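Local coordinates for heterokaryon incompatibility protein s (Podospora anserina, PDB 2WVQ) that forms the prion of the [het-s] trait and, by interacting with het-S from incompatible cells, triggers the lethal reaction that prevents viable heterokaryons, at residues C25-C28 with F29-V32; L94-S97 with A98-S102; K103-E106 with L107-Q111; S159-K162 with I163-V167. The protein carries 2 engineered substitutions. All blocks are in the same frame, centred on the assembly; numbering follows the deposited sequence.

Contact 1. Residues C25-C28 with F29-V32. Engineered in segment 25-28: Ala27 (natural residue Asp).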
ATOM      1  N   CYS A  25     -13.673   7.932  -2.306  1.00 29.41           N
ATOM      2  CA  CYS A  25     -12.563   7.458  -3.123  1.00 29.92           C
ATOM      3  C   CYS A  25     -12.332   8.364  -4.335  1.00 30.56           C
ATOM      4  O   CYS A  25     -11.197   8.828  -4.598  1.00 29.53           O
ATOM      5  CB  CYS A  25     -12.766   5.984  -3.596  1.00 28.92           C
ATOM      6  SG  CYS A  25     -12.636   4.670  -2.338  1.00 29.98           S
ATOM      7  N   VAL A  26     -13.401   8.610  -5.087  1.00 30.11           N
ATOM      8  CA  VAL A  26     -13.302   9.484  -6.292  1.00 30.00           C
ATOM      9  C   VAL A  26     -12.833  10.883  -5.850  1.00 30.43           C
ATOM     10  O   VAL A  26     -11.908  11.451  -6.428  1.00 30.02           O
ATOM     11  CB  VAL A  26     -14.643   9.550  -7.091  1.00 29.53           C
ATOM     12  CG1 VAL A  26     -14.524  10.594  -8.326  1.00 27.73           C
ATOM     13  CG2 VAL A  26     -15.037   8.144  -7.575  1.00 28.59           C
ATOM     14  N   ALA A  27     -13.414  11.397  -4.769  1.00 31.55           N
ATOM     15  CA  ALA A  27     -13.013  12.713  -4.255  1.00 32.47           C
ATOM     16  C   ALA A  27     -11.550  12.799  -3.765  1.00 33.18           C
ATOM     17  O   ALA A  27     -10.978  13.907  -3.781  1.00 34.14           O
ATOM     18  CB  ALA A  27     -13.982  13.218  -3.203  1.00 31.78           C
ATOM     19  N   CYS A  28     -10.948  11.665  -3.381  1.00 33.12           N
ATOM     20  CA  CYS A  28      -9.512  11.586  -2.955  1.00 34.54           C
ATOM     21  C   CYS A  28      -8.562  12.111  -3.996  1.00 34.72           C
ATOM     22  O   CYS A  28      -7.615  12.792  -3.651  1.00 35.78           O
ATOM     23  CB  CYS A  28      -9.068  10.170  -2.606  1.00 33.91           C
ATOM     24  SG  CYS A  28      -9.535   9.555  -0.940  1.00 36.94           S
ATOM     25  N   PHE A  29      -8.807  11.750  -5.251  1.00 34.31           N
ATOM     26  CA  PHE A  29      -8.069  12.257  -6.404  1.00 35.18           C
ATOM     27  C   PHE A  29      -7.976  13.800  -6.555  1.00 35.21           C
ATOM     28  O   PHE A  29      -7.013  14.297  -7.116  1.00 36.66           O
ATOM     29  CB  PHE A  29      -8.612  11.653  -7.718  1.00 35.07           C
ATOM     30  CG  PHE A  29      -8.258  10.173  -7.949  1.00 35.12           C
ATOM     31  CD1 PHE A  29      -9.162   9.132  -7.577  1.00 32.05           C
ATOM     32  CD2 PHE A  29      -7.084   9.833  -8.585  1.00 32.98           C
ATOM     33  CE1 PHE A  29      -8.854   7.780  -7.795  1.00 31.03           C
ATOM     34  CE2 PHE A  29      -6.772   8.468  -8.845  1.00 38.11           C
ATOM     35  CZ  PHE A  29      -7.673   7.435  -8.436  1.00 35.47           C
ATOM     36  N   GLU A  30      -8.957  14.531  -6.051  0.60 35.46           N
ATOM     37  CA  GLU A  30      -9.004  15.981  -6.203  0.60 35.58           C
ATOM     38  C   GLU A  30      -7.990  16.722  -5.325  0.60 36.05           C
ATOM     39  O   GLU A  30      -7.564  17.815  -5.652  0.60 36.04           O
ATOM     40  CB  GLU A  30     -10.421  16.473  -5.918  0.60 34.90           C
ATOM     41  CG  GLU A  30     -11.341  16.218  -7.105  0.60 33.95           C
ATOM     42  CD  GLU A  30     -12.801  16.055  -6.750  0.60 33.51           C
ATOM     43  OE1 GLU A  30     -13.505  15.400  -7.546  0.60 30.85           O
ATOM     44  OE2 GLU A  30     -13.250  16.591  -5.711  0.60 33.08           O
ATOM     45  N   TYR A  31      -7.630  16.133  -4.201  1.00 36.93           N
ATOM     46  CA  TYR A  31      -6.705  16.791  -3.269  1.00 38.63           C
ATOM     47  C   TYR A  31      -5.225  16.587  -3.657  1.00 38.57           C
ATOM     48  O   TYR A  31      -4.331  17.118  -2.966  1.00 39.97           O
ATOM     49  CB  TYR A  31      -7.003  16.338  -1.834  1.00 39.41           C
ATOM     50  CG  TYR A  31      -8.456  16.541  -1.466  1.00 43.17           C
ATOM     51  CD1 TYR A  31      -9.365  15.471  -1.497  1.00 42.31           C
ATOM     52  CD2 TYR A  31      -8.942  17.818  -1.128  1.00 43.98           C
ATOM     53  CE1 TYR A  31     -10.722  15.665  -1.177  1.00 44.51           C
ATOM     54  CE2 TYR A  31     -10.306  18.017  -0.813  1.00 47.31           C
ATOM     55  CZ  TYR A  31     -11.183  16.933  -0.835  1.00 44.40           C
ATOM     56  OH  TYR A  31     -12.516  17.123  -0.503  1.00 45.13           O
ATOM     57  N   VAL A  32      -4.958  15.833  -4.734  1.00 37.77           N
ATOM     58  CA  VAL A  32      -3.562  15.478  -5.056  1.00 37.51           C
ATOM     59  C   VAL A  32      -2.791  16.325  -6.084  1.00 36.85           C
ATOM     60  O   VAL A  32      -3.198  16.527  -7.230  1.00 35.19           O
ATOM     61  CB  VAL A  32      -3.217  13.920  -5.049  1.00 38.49           C
ATOM     62  CG1 VAL A  32      -4.432  13.000  -5.161  1.00 37.34           C
ATOM     63  CG2 VAL A  32      -2.031  13.545  -5.982  1.00 37.84           C
TER
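Ala27 and Tyr31 meet through the carbonyl oxygen of one and the ring of the other: Ala27 O lies 3.2 Å from Tyr31 CE1, approaching the ring obliquely. The next oxygen, Cys28 O, sits near the plane of the same ring, at its edge. Tyr31 CG lies beside its own backbone N (chi1 -54°), which lays the phenol back along the preceding turn. On another side of the chain, Phe29 directs its ring back in the same way, with CD1 3.6 Å from Cys25 O and with Val26 O in the ring plane at the edge. Val32 adds one methyl, CG1, placed 3.5 Å from Cys28 O.

The backbone that sets these positions is linked by three successive i+3 to i bonds, the spacing of a 3-10 turn, two of them weak, where helix 18-28 leads into strand 32-34 of the globular HeLo domain. Glu30 N donates to Ala27 O over 3.1 Å, with an N-H...O angle of 150°. The weak bonds flank it: Phe29 N reaches Val26 O at 3.3 Å, and Tyr31 N reaches Cys28 O at 3.4 Å. Ala27 is an engineered residue replacing a natural aspartate. Glu30 CB lies 3.4 Å from Ala27 O, and Glu30 OE1 forms a salt bridge with Lys53.

Farther out, Cys25 and Cys28 pack on Leu92 of helix 79-108, while Val26 leans on Leu56 of helix 42-62. Tyr31 is bonded through its backbone to Trp152 of strand 152-154, the parallel neighbour of strand 32-34, and its side chain packs on Lys149.

Contact 2. Residues L94-S97 with A98-S102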
ATOM      1  N   LEU A  94      -5.187   3.201   0.912  1.00 29.29           N
ATOM      2  CA  LEU A  94      -4.199   3.531  -0.105  1.00 30.98           C
ATOM      3  C   LEU A  94      -3.827   5.027  -0.140  1.00 29.43           C
ATOM      4  O   LEU A  94      -2.650   5.395  -0.208  1.00 28.88           O
ATOM      5  CB  LEU A  94      -4.751   3.086  -1.486  1.00 30.90           C
ATOM      6  CG  LEU A  94      -3.836   3.089  -2.705  1.00 34.15           C
ATOM      7  CD1 LEU A  94      -2.552   2.305  -2.326  1.00 36.84           C
ATOM      8  CD2 LEU A  94      -4.547   2.406  -3.884  1.00 33.74           C
ATOM      9  N   PHE A  95      -4.848   5.876  -0.114  1.00 27.79           N
ATOM     10  CA  PHE A  95      -4.704   7.321  -0.124  1.00 26.96           C
ATOM     11  C   PHE A  95      -4.265   7.842   1.267  1.00 27.32           C
ATOM     12  O   PHE A  95      -3.423   8.741   1.358  1.00 26.29           O
ATOM     13  CB  PHE A  95      -6.034   7.985  -0.594  1.00 27.49           C
ATOM     14  CG  PHE A  95      -6.219   8.003  -2.103  1.00 28.56           C
ATOM     15  CD1 PHE A  95      -7.105   7.107  -2.734  1.00 30.32           C
ATOM     16  CD2 PHE A  95      -5.504   8.915  -2.890  1.00 27.99           C
ATOM     17  CE1 PHE A  95      -7.254   7.101  -4.154  1.00 30.52           C
ATOM     18  CE2 PHE A  95      -5.674   8.968  -4.332  1.00 33.48           C
ATOM     19  CZ  PHE A  95      -6.542   8.057  -4.955  1.00 31.84           C
ATOM     20  N   GLU A  96      -4.793   7.246   2.342  1.00 26.02           N
ATOM     21  CA  GLU A  96      -4.349   7.597   3.687  1.00 27.69           C
ATOM     22  C   GLU A  96      -2.805   7.391   3.848  1.00 27.56           C
ATOM     23  O   GLU A  96      -2.118   8.314   4.249  1.00 27.92           O
ATOM     24  CB  GLU A  96      -5.133   6.810   4.743  1.00 27.99           C
ATOM     25  CG  GLU A  96      -5.163   7.497   6.084  1.00 32.71           C
ATOM     26  CD  GLU A  96      -5.726   6.618   7.189  1.00 36.80           C
ATOM     27  OE1 GLU A  96      -5.511   6.984   8.362  1.00 38.16           O
ATOM     28  OE2 GLU A  96      -6.376   5.587   6.892  1.00 35.25           O
ATOM     29  N   SER A  97      -2.296   6.215   3.484  1.00 27.06           N
ATOM     30  CA  SER A  97      -0.861   5.914   3.411  1.00 28.31           C
ATOM     31  C   SER A  97      -0.007   6.899   2.609  1.00 29.04           C
ATOM     32  O   SER A  97       1.088   7.295   3.066  1.00 29.57           O
ATOM     33  CB  SER A  97      -0.662   4.487   2.850  1.00 29.14           C
ATOM     34  OG  SER A  97      -1.318   3.545   3.679  1.00 29.06           O
ATOM     35  N   ALA A  98      -0.449   7.241   1.398  1.00 29.18           N
ATOM     36  CA  ALA A  98       0.268   8.172   0.523  1.00 29.50           C
ATOM     37  C   ALA A  98       0.446   9.551   1.182  1.00 29.67           C
ATOM     38  O   ALA A  98       1.545  10.145   1.092  1.00 29.11           O
ATOM     39  CB  ALA A  98      -0.452   8.301  -0.834  1.00 29.95           C
ATOM     40  N   GLN A  99      -0.610  10.011   1.862  1.00 29.49           N
ATOM     41  CA  GLN A  99      -0.571  11.288   2.582  0.60 30.41           C
ATOM     42  C   GLN A  99       0.371  11.299   3.776  1.00 30.27           C
ATOM     43  O   GLN A  99       1.002  12.319   4.009  1.00 30.37           O
ATOM     44  CB  GLN A  99      -1.966  11.829   2.977  0.60 31.10           C
ATOM     45  CG  GLN A  99      -1.887  13.209   3.692  0.60 30.72           C
ATOM     46  CD  GLN A  99      -3.100  14.112   3.504  0.60 32.08           C
ATOM     47  OE1 GLN A  99      -4.177  13.665   3.122  0.60 34.90           O
ATOM     48  NE2 GLN A  99      -2.925  15.395   3.798  0.60 29.43           N
ATOM     49  N   LYS A 100       0.492  10.184   4.513  1.00 30.56           N
ATOM     50  CA  LYS A 100       1.503  10.077   5.583  1.00 30.14           C
ATOM     51  C   LYS A 100       2.897  10.081   4.993  1.00 29.88           C
ATOM     52  O   LYS A 100       3.795  10.724   5.541  1.00 30.74           O
ATOM     53  CB  LYS A 100       1.328   8.809   6.420  1.00 29.75           C
ATOM     54  CG  LYS A 100       0.061   8.783   7.215  1.00 29.04           C
ATOM     55  CD  LYS A 100      -0.060   7.486   7.938  1.00 29.74           C
ATOM     56  CE  LYS A 100      -1.259   7.485   8.854  1.00 28.75           C
ATOM     57  NZ  LYS A 100      -1.149   8.508   9.951  1.00 30.60           N
ATOM     58  N   THR A 101       3.091   9.370   3.885  1.00 28.96           N
ATOM     59  CA  THR A 101       4.362   9.430   3.146  1.00 29.48           C
ATOM     60  C   THR A 101       4.711  10.855   2.683  1.00 29.49           C
ATOM     61  O   THR A 101       5.849  11.355   2.903  1.00 28.44           O
ATOM     62  CB  THR A 101       4.402   8.365   2.014  1.00 28.61           C
ATOM     63  OG1 THR A 101       4.245   7.087   2.621  1.00 30.22           O
ATOM     64  CG2 THR A 101       5.717   8.365   1.269  1.00 29.79           C
ATOM     65  N   SER A 102       3.732  11.530   2.079  1.00 29.08           N
ATOM     66  CA  SER A 102       3.887  12.917   1.644  1.00 29.35           C
ATOM     67  C   SER A 102       4.223  13.860   2.824  1.00 29.07           C
ATOM     68  O   SER A 102       5.099  14.698   2.705  1.00 28.60           O
ATOM     69  CB  SER A 102       2.631  13.382   0.916  1.00 29.28           C
ATOM     70  OG  SER A 102       2.650  14.770   0.686  1.00 31.48           O
TER
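Phe95 and Gln99, which carry flat groups, meet through their backbones, Gln99 N donating to Phe95 O at 3.1 Å, while the phenyl ring and the carboxamide lead elsewhere. Phe95 sets its CZ edge on the face of the Phe29 ring in a T-shaped contact, Cys28 CB lies over one face of the Phe95 ring, and the residue also packs on Trp152. In one of its two conformers, the Gln99 amide is bonded through NE2 to Thr150.

Four such i+4 to i bonds span the two segments, a regular alpha-helical turn in the long helix 79-108, and the straightest is Thr101 N to Ser97 O (168°). Ala98 fits its methyl CB 3.7 Å from both Leu94 O and Phe95 O, and the same residue packs on Trp152. The opposite charges of Glu96 and Lys100 do not meet: Glu96 OE1 stays 4.9 Å from Lys100 NZ, and Lys100 forms its salt bridge with Glu89 of the second subunit.

Thr101 OG1 lies beside its own backbone N (chi1 -59°), 3.2 Å from Ser97 O, and is hydrogen-bonded to Glu90 of the second subunit. Ser97 OG is hydrogen-bonded to Leu93 O, one turn earlier.

Contact 3. Residues K103-E106 with L107-Q111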
ATOM      1  N   LYS A 103       3.519  13.709   3.942  1.00 29.41           N
ATOM      2  CA  LYS A 103       3.718  14.525   5.132  1.00 30.29           C
ATOM      3  C   LYS A 103       5.109  14.375   5.722  1.00 30.22           C
ATOM      4  O   LYS A 103       5.675  15.343   6.241  1.00 30.36           O
ATOM      5  CB  LYS A 103       2.622  14.265   6.167  1.00 30.34           C
ATOM      6  CG  LYS A 103       1.479  15.320   6.085  1.00 31.85           C
ATOM      7  CD  LYS A 103       0.145  14.979   6.796  1.00 33.57           C
ATOM      8  CE  LYS A 103       0.310  14.414   8.224  1.00 36.47           C
ATOM      9  NZ  LYS A 103       0.644  12.947   8.157  1.00 36.79           N
ATOM     10  N   ARG A 104       5.657  13.161   5.616  1.00 30.17           N
ATOM     11  CA  ARG A 104       6.996  12.859   6.092  1.00 29.88           C
ATOM     12  C   ARG A 104       8.060  13.550   5.261  1.00 30.76           C
ATOM     13  O   ARG A 104       9.105  13.985   5.798  1.00 30.11           O
ATOM     14  CB  ARG A 104       7.230  11.349   6.138  1.00 29.82           C
ATOM     15  CG  ARG A 104       6.580  10.691   7.328  1.00 27.79           C
ATOM     16  CD  ARG A 104       7.180   9.335   7.612  1.00 30.74           C
ATOM     17  NE  ARG A 104       7.259   8.425   6.457  1.00 28.06           N
ATOM     18  CZ  ARG A 104       6.281   7.648   6.008  1.00 28.47           C
ATOM     19  NH1 ARG A 104       5.073   7.651   6.572  1.00 29.05           N
ATOM     20  NH2 ARG A 104       6.525   6.843   4.983  1.00 28.61           N
ATOM     21  N   TYR A 105       7.782  13.676   3.964  1.00 30.85           N
ATOM     22  CA  TYR A 105       8.625  14.451   3.055  1.00 31.65           C
ATOM     23  C   TYR A 105       8.592  15.962   3.354  1.00 32.52           C
ATOM     24  O   TYR A 105       9.671  16.609   3.427  1.00 32.10           O
ATOM     25  CB  TYR A 105       8.236  14.182   1.606  1.00 31.88           C
ATOM     26  CG  TYR A 105       9.180  14.793   0.611  1.00 33.16           C
ATOM     27  CD1 TYR A 105      10.288  14.088   0.149  1.00 33.10           C
ATOM     28  CD2 TYR A 105       8.973  16.089   0.132  1.00 34.05           C
ATOM     29  CE1 TYR A 105      11.168  14.670  -0.777  1.00 35.33           C
ATOM     30  CE2 TYR A 105       9.826  16.665  -0.788  1.00 34.13           C
ATOM     31  CZ  TYR A 105      10.921  15.958  -1.235  1.00 34.23           C
ATOM     32  OH  TYR A 105      11.759  16.559  -2.143  1.00 34.49           O
ATOM     33  N   GLU A 106       7.372  16.507   3.496  1.00 32.56           N
ATOM     34  CA  GLU A 106       7.128  17.905   3.845  1.00 35.02           C
ATOM     35  C   GLU A 106       7.850  18.350   5.098  1.00 34.79           C
ATOM     36  O   GLU A 106       8.300  19.461   5.157  1.00 35.23           O
ATOM     37  CB  GLU A 106       5.656  18.161   4.120  1.00 34.65           C
ATOM     38  CG  GLU A 106       4.773  18.439   2.933  1.00 37.39           C
ATOM     39  CD  GLU A 106       3.296  18.431   3.340  1.00 37.87           C
ATOM     40  OE1 GLU A 106       2.468  17.767   2.654  1.00 44.91           O
ATOM     41  OE2 GLU A 106       2.968  19.053   4.382  1.00 41.03           O
ATOM     42  N   LEU A 107       7.875  17.488   6.111  1.00 35.08           N
ATOM     43  CA  LEU A 107       8.399  17.818   7.417  1.00 35.81           C
ATOM     44  C   LEU A 107       9.905  18.087   7.351  1.00 36.03           C
ATOM     45  O   LEU A 107      10.429  18.917   8.093  1.00 35.59           O
ATOM     46  CB  LEU A 107       8.058  16.702   8.428  1.00 35.21           C
ATOM     47  CG  LEU A 107       8.323  17.024   9.906  1.00 35.62           C
ATOM     48  CD1 LEU A 107       7.593  18.293  10.353  1.00 33.91           C
ATOM     49  CD2 LEU A 107       7.947  15.845  10.763  1.00 36.31           C
ATOM     50  N   VAL A 108      10.571  17.423   6.412  1.00 36.79           N
ATOM     51  CA  VAL A 108      12.015  17.466   6.301  1.00 38.01           C
ATOM     52  C   VAL A 108      12.545  18.276   5.094  1.00 39.12           C
ATOM     53  O   VAL A 108      13.732  18.586   5.050  1.00 38.44           O
ATOM     54  CB  VAL A 108      12.606  15.998   6.349  1.00 38.37           C
ATOM     55  CG1 VAL A 108      12.829  15.405   4.944  1.00 36.45           C
ATOM     56  CG2 VAL A 108      13.864  15.954   7.147  1.00 38.64           C
ATOM     57  N   ALA A 109      11.693  18.631   4.126  1.00 40.07           N
ATOM     58  CA  ALA A 109      12.189  19.283   2.888  1.00 41.50           C
ATOM     59  C   ALA A 109      12.453  20.791   2.990  1.00 42.41           C
ATOM     60  O   ALA A 109      11.976  21.461   3.909  1.00 42.14           O
ATOM     61  CB  ALA A 109      11.260  18.990   1.711  1.00 41.25           C
ATOM     62  N   ASP A 110      13.203  21.317   2.019  1.00 44.18           N
ATOM     63  CA  ASP A 110      13.427  22.767   1.884  1.00 45.47           C
ATOM     64  C   ASP A 110      12.301  23.361   1.055  1.00 45.93           C
ATOM     65  O   ASP A 110      11.602  22.626   0.354  1.00 46.03           O
ATOM     66  CB  ASP A 110      14.772  23.068   1.198  1.00 46.10           C
ATOM     67  CG  ASP A 110      15.895  22.117   1.625  1.00 47.94           C
ATOM     68  OD1 ASP A 110      16.226  22.035   2.831  1.00 48.31           O
ATOM     69  OD2 ASP A 110      16.467  21.455   0.732  1.00 50.94           O
ATOM     70  N   GLN A 111      12.132  24.684   1.104  1.00 46.68           N
ATOM     71  CA  GLN A 111      11.052  25.348   0.352  1.00 47.66           C
ATOM     72  C   GLN A 111      11.165  25.172  -1.159  1.00 47.82           C
ATOM     73  O   GLN A 111      10.149  25.128  -1.852  1.00 48.14           O
ATOM     74  CB  GLN A 111      10.959  26.838   0.688  1.00 48.01           C
ATOM     75  CG  GLN A 111      10.823  27.126   2.171  1.00 49.94           C
ATOM     76  CD  GLN A 111       9.755  26.282   2.822  1.00 50.03           C
ATOM     77  OE1 GLN A 111       8.610  26.268   2.371  1.00 51.76           O
ATOM     78  NE2 GLN A 111      10.124  25.562   3.887  1.00 50.36           N
TER
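Leu107 N donates to Lys103 O over 3.1 Å, a bond of the alpha-helical kind in the last part of helix 79-108. One residue on, the pattern fails: Val108 N lies 3.8 Å from Arg104 O and bonds instead to Tyr105 O, at 3.2 Å. That same oxygen also receives Ala109 N at 2.9 Å, but the second bond is weak because its N-H...O angle is only 123°. Tyr105 O is thus shared by two consecutive amides as the helix finishes. At Ala109 the backbone opens into an extended conformation (psi 164°), and the chain leaves the helical path.

Among the side chains, Leu107 puts CB 3.5 Å from Lys103 O, while its end leads away; the residue also packs on Gln82 of the second subunit. Arg104 belongs to the subunit interface as well. Its guanidinium group makes salt bridges with Glu90 and Glu173 of the second subunit and a hydrogen bond to Ser86 there, so the charge of this buried side chain is probably balanced across the dimer rather than within the turn. Val108 contributes CG1, which rests 3.7 Å from Tyr105 O.

The apolar contact of the turn joins Tyr105 and Ala109. With CG trans to the backbone N (chi1 -172°), the tyrosine ring extends toward the end of the helix, where it stacks with Tyr155 and touches Asp113. Ala109, whose methyl points back at the helix and also packs on Leu114, meets this ring obliquely, its CB 3.7 Å from Tyr105 CE2.

Contact 4. Residues S159-K162 with I163-V167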
ATOM      1  N   SER A 159       5.459   6.722  -5.595  1.00 35.03           N
ATOM      2  CA  SER A 159       4.209   6.992  -4.907  1.00 35.40           C
ATOM      3  C   SER A 159       3.029   7.122  -5.894  1.00 36.12           C
ATOM      4  O   SER A 159       1.898   6.694  -5.588  1.00 35.99           O
ATOM      5  CB  SER A 159       4.334   8.287  -4.094  1.00 35.21           C
ATOM      6  OG  SER A 159       5.240   8.141  -3.005  1.00 33.73           O
ATOM      7  N   LEU A 160       3.281   7.766  -7.041  1.00 36.46           N
ATOM      8  CA  LEU A 160       2.268   7.952  -8.097  1.00 36.70           C
ATOM      9  C   LEU A 160       1.945   6.618  -8.742  1.00 37.03           C
ATOM     10  O   LEU A 160       0.778   6.265  -8.895  1.00 36.20           O
ATOM     11  CB  LEU A 160       2.783   8.927  -9.160  1.00 36.90           C
ATOM     12  CG  LEU A 160       2.050   9.382 -10.452  1.00 36.79           C
ATOM     13  CD1 LEU A 160       1.646   8.297 -11.420  1.00 34.61           C
ATOM     14  CD2 LEU A 160       0.900  10.299 -10.155  1.00 34.86           C
ATOM     15  N   GLU A 161       2.992   5.886  -9.119  1.00 37.74           N
ATOM     16  CA  GLU A 161       2.842   4.539  -9.678  1.00 39.03           C
ATOM     17  C   GLU A 161       2.088   3.619  -8.734  1.00 39.34           C
ATOM     18  O   GLU A 161       1.195   2.889  -9.176  1.00 39.81           O
ATOM     19  CB  GLU A 161       4.196   3.913 -10.036  1.00 39.34           C
ATOM     20  CG  GLU A 161       4.904   4.551 -11.239  1.00 42.55           C
ATOM     21  CD  GLU A 161       4.037   4.654 -12.504  1.00 46.67           C
ATOM     22  OE1 GLU A 161       4.325   5.554 -13.334  1.00 48.83           O
ATOM     23  OE2 GLU A 161       3.078   3.857 -12.681  1.00 48.93           O
ATOM     24  N   LYS A 162       2.428   3.664  -7.443  1.00 38.84           N
ATOM     25  CA  LYS A 162       1.713   2.867  -6.438  1.00 39.00           C
ATOM     26  C   LYS A 162       0.213   3.164  -6.437  1.00 38.36           C
ATOM     27  O   LYS A 162      -0.563   2.243  -6.386  1.00 38.97           O
ATOM     28  CB  LYS A 162       2.303   3.056  -5.048  1.00 39.00           C
ATOM     29  CG  LYS A 162       1.751   2.119  -3.991  1.00 39.28           C
ATOM     30  CD  LYS A 162       2.900   1.692  -3.023  1.00 38.97           C
ATOM     31  CE  LYS A 162       2.925   2.531  -1.740  1.00 40.22           C
ATOM     32  NZ  LYS A 162       4.317   2.836  -1.204  1.00 36.96           N
ATOM     33  N   ILE A 163      -0.180   4.436  -6.485  1.00 37.99           N
ATOM     34  CA  ILE A 163      -1.607   4.798  -6.571  1.00 38.10           C
ATOM     35  C   ILE A 163      -2.246   4.316  -7.875  1.00 37.78           C
ATOM     36  O   ILE A 163      -3.303   3.694  -7.850  1.00 38.66           O
ATOM     37  CB  ILE A 163      -1.861   6.323  -6.419  1.00 37.84           C
ATOM     38  CG1 ILE A 163      -1.495   6.775  -5.001  1.00 37.92           C
ATOM     39  CG2 ILE A 163      -3.363   6.676  -6.806  1.00 38.58           C
ATOM     40  CD1 ILE A 163      -1.843   8.175  -4.704  1.00 36.73           C
ATOM     41  N   VAL A 164      -1.613   4.638  -9.001  1.00 36.91           N
ATOM     42  CA  VAL A 164      -2.186   4.364 -10.302  1.00 36.46           C
ATOM     43  C   VAL A 164      -2.371   2.866 -10.510  1.00 36.69           C
ATOM     44  O   VAL A 164      -3.483   2.428 -10.874  1.00 37.79           O
ATOM     45  CB  VAL A 164      -1.358   5.027 -11.456  1.00 36.07           C
ATOM     46  CG1 VAL A 164      -1.635   4.360 -12.759  1.00 34.11           C
ATOM     47  CG2 VAL A 164      -1.675   6.547 -11.532  1.00 34.10           C
ATOM     48  N   ASP A 165      -1.312   2.100 -10.239  1.00 35.21           N
ATOM     49  CA  ASP A 165      -1.273   0.652 -10.377  1.00 35.68           C
ATOM     50  C   ASP A 165      -2.221  -0.090  -9.440  1.00 35.04           C
ATOM     51  O   ASP A 165      -2.928  -1.004  -9.865  1.00 34.57           O
ATOM     52  CB  ASP A 165       0.163   0.101 -10.181  1.00 36.63           C
ATOM     53  CG  ASP A 165       1.147   0.564 -11.275  1.00 40.58           C
ATOM     54  OD1 ASP A 165       2.364   0.257 -11.158  1.00 42.54           O
ATOM     55  OD2 ASP A 165       0.718   1.239 -12.250  1.00 45.49           O
ATOM     56  N   GLN A 166      -2.226   0.279  -8.165  1.00 35.02           N
ATOM     57  CA  GLN A 166      -3.164  -0.322  -7.218  1.00 35.22           C
ATOM     58  C   GLN A 166      -4.631   0.057  -7.494  1.00 35.49           C
ATOM     59  O   GLN A 166      -5.513  -0.786  -7.330  1.00 36.17           O
ATOM     60  CB  GLN A 166      -2.772   0.010  -5.786  1.00 35.34           C
ATOM     61  CG  GLN A 166      -1.456  -0.642  -5.359  1.00 36.88           C
ATOM     62  CD  GLN A 166      -1.492  -1.145  -3.932  1.00 42.60           C
ATOM     63  OE1 GLN A 166      -0.566  -0.888  -3.152  1.00 45.01           O
ATOM     64  NE2 GLN A 166      -2.547  -1.902  -3.583  1.00 44.16           N
ATOM     65  N   VAL A 167      -4.898   1.298  -7.908  1.00 35.24           N
ATOM     66  CA  VAL A 167      -6.298   1.682  -8.266  1.00 35.59           C
ATOM     67  C   VAL A 167      -6.801   0.872  -9.463  1.00 35.06           C
ATOM     68  O   VAL A 167      -7.939   0.410  -9.430  1.00 36.83           O
ATOM     69  CB  VAL A 167      -6.564   3.235  -8.373  1.00 34.67           C
ATOM     70  CG1 VAL A 167      -7.984   3.563  -8.935  1.00 35.40           C
ATOM     71  CG2 VAL A 167      -6.422   3.930  -6.974  1.00 34.10           C
TER
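Helix 157-176 runs through the globular domain with one side in the core and another at the dimer interface, and within it Leu160 packs against Val164. These two side chains lie next to each other and head the same way, Leu160 CD1 being 3.8 Å from Val164 CG2. Leu160 has its CG trans to the backbone N (chi1 179°), which brings the end of the side chain toward the following turn. Both residues rest on Leu49 of helix 42-62.

Ile163 sends CG1 back along the helix to within 3.4 Å of Ser159 O; the same branch continues through CD1 to Ala98 of helix 79-108, and the residue also packs on Leu154. In the helical bundle, helix 157-176 thus packs on both helix 42-62 and helix 79-108. Underneath runs an unbroken alpha-helical ladder of four i+4 to i bonds, from Ile163 N to Ser159 O through Gln166 N to Lys162 O. Its shortest step is Asp165 N to Glu161 O, 2.8 Å.

On another side, Glu161 and Asp165 bring two acids close together, with OE2 of Glu161 3.6 Å from OD2 of Asp165 and the carboxylate planes turned 48° apart. Such proximity of like charges may raise the proton affinity of one of them. Asp165 is also drawn in against the backbone, its CB 3.1 Å from Glu161 O.

Lys162 and Gln166 run alongside each other, Lys162 CG passing 3.9 Å from Gln166 OE1. That amide oxygen is hydrogen-bonded to Lys162 NZ of the second subunit, while Lys162 itself packs on Gln166 of that subunit.

In the fold
Contact 1 is the most buried of the four, contact 4 is partly buried, and contacts 2 and 3 lie toward the surface. Contacts 2 and 3 follow each other on helix 79-108: the first keeps regular helical bonding, whereas the second covers the weakly bonded end, where the chain turns extended. Phe95 of contact 2 links the interior, touching Cys28 of contact 1 and Ile163 of contact 4, and Phe29 of contact 1 reaches Val167 of contact 4. Contact 3 stays apart, its nearest atoms about 9 Å from contact 1 and about 8 Å from contact 4. Apolar packing dominates inward, while contacts 2, 3 and 4 send polar groups to the second subunit.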